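PDB 6AGI: calcium uptake protein 3, mitochondrial from Homo sapiens, which senses matrix calcium through its EF-hands and, as a disulfide-linked heterodimer with MICU1, regulates the mitochondrial calcium uniporter channel. Local coordinates for the interface of chains A and B. Sequence-based numbering; all coordinates share one arbitrary frame. Chains: chain A/B, Calcium uptake protein 3, mitochondrial.

The interface of chains A and B. Residues chain A 308, 311; chain B 103, 106, 109.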
ATOM      1  N   ASP A 308       2.329  -4.123   0.104  1.00 28.81           N
ATOM      2  CA  ASP A 308       3.385  -4.884  -0.557  1.00 30.74           C
ATOM      3  C   ASP A 308       2.806  -6.046  -1.365  1.00 34.43           C
ATOM      4  O   ASP A 308       3.288  -6.359  -2.469  1.00 31.31           O
ATOM      5  CB  ASP A 308       4.396  -5.372   0.485  1.00 42.25           C
ATOM      6  CG  ASP A 308       5.422  -4.291   0.878  1.00 51.59           C
ATOM      7  OD1 ASP A 308       5.166  -3.096   0.605  1.00 64.59           O
ATOM      8  OD2 ASP A 308       6.477  -4.636   1.491  1.00 54.17           O
ATOM      9  N   ILE A 311       1.467  -4.632  -4.556  1.00 36.25           N
ATOM     10  CA  ILE A 311       2.611  -4.385  -5.438  1.00 35.75           C
ATOM     11  C   ILE A 311       3.015  -5.674  -6.153  1.00 24.40           C
ATOM     12  O   ILE A 311       3.120  -5.720  -7.384  1.00 25.61           O
ATOM     13  CB  ILE A 311       3.792  -3.788  -4.653  1.00 31.39           C
ATOM     14  CG1 ILE A 311       3.528  -2.324  -4.289  1.00 35.93           C
ATOM     15  CG2 ILE A 311       5.059  -3.831  -5.492  1.00 27.58           C
ATOM     16  CD1 ILE A 311       4.526  -1.740  -3.269  1.00 33.71           C
TER
ATOM     17  N   PRO B 103       7.107   1.631  -6.389  1.00 18.24           N
ATOM     18  CA  PRO B 103       8.149   2.334  -5.649  1.00 14.77           C
ATOM     19  C   PRO B 103       9.465   1.624  -5.924  1.00 14.67           C
ATOM     20  O   PRO B 103       9.509   0.543  -6.520  1.00 19.91           O
ATOM     21  CB  PRO B 103       7.723   2.186  -4.180  1.00  9.06           C
ATOM     22  CG  PRO B 103       6.377   1.477  -4.221  1.00  9.65           C
ATOM     23  CD  PRO B 103       6.374   0.710  -5.504  1.00 18.87           C
ATOM     24  N   GLY B 106       9.863  -1.726  -4.714  1.00  8.97           N
ATOM     25  CA  GLY B 106       9.066  -2.655  -5.465  1.00 17.85           C
ATOM     26  C   GLY B 106       9.826  -3.287  -6.604  1.00 21.75           C
ATOM     27  O   GLY B 106       9.462  -4.386  -7.027  1.00  8.31           O
ATOM     28  N   ILE B 109      10.783  -6.420  -5.317  1.00 10.62           N
ATOM     29  CA  ILE B 109       9.672  -7.376  -5.274  1.00 10.17           C
ATOM     30  C   ILE B 109       9.388  -7.930  -6.678  1.00 12.41           C
ATOM     31  O   ILE B 109       9.120  -9.125  -6.850  1.00 10.05           O
ATOM     32  CB  ILE B 109       8.416  -6.744  -4.650  1.00  9.23           C
ATOM     33  CG1 ILE B 109       8.597  -6.529  -3.157  1.00 19.74           C
ATOM     34  CG2 ILE B 109       7.171  -7.629  -4.842  1.00  8.66           C
ATOM     35  CD1 ILE B 109       7.650  -5.428  -2.589  1.00 11.34           C
TER
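A:Ile311 faces B:Pro103, B:Gly106 and B:Ile109 from a helical backbone, whereas B:Pro103 is extended (phi/psi -78/169) just ahead of the helix that carries its two neighbours. The apolar core of the patch is the meeting of A:Ile311 and B:Pro103, whose side chains point at each other from opposite chains. The delta methyl of the isoleucine, CD1, rests against the proline ring at its CG-CD bond, since A:Ile311 CD1 lies 3.8 Å from both B:Pro103 CG and B:Pro103 CD. The contact is apolar packing.

The two branches of A:Ile311 serve different partners. With CG1 anti to the carbonyl carbon and chi2 nearly fully extended at 168°, the longer branch carries CD1 out to the proline. The gamma methyl CG2, anti to the backbone N, turns instead toward the partner helix and comes 4.2 Å from B:Gly106 CA. Having no side chain, this glycine presents its backbone directly to the methyl. One turn further along, B:Ile109 CD1 also lies 4.2 Å from A:Ile311 CG2, a looser approach that closes the other flank of the isoleucine. A:Ile311 is thus bordered by ring, bare backbone and branched side chain, in keeping with the 48 Å² of its surface hidden by the partner. A:Asp308 lies at the margin, its carboxylate carbon CG 4.3 Å from B:Ile109 CD1; it is poorly ordered, so its exact placement carries little weight.

This contact is one half of a two-fold related pair. The protein heterodimerizes with MICU1, so the A-B pairing may not be the physiological one; the structure alone does not show it. Helix 306-318 of chain A supplies A:Asp308 and A:Ile311 from one face and packs against the start of chain B helix 104-114, the entering helix of EF-hand 1, which B:Pro103 immediately precedes and the calcium-binding loop follows.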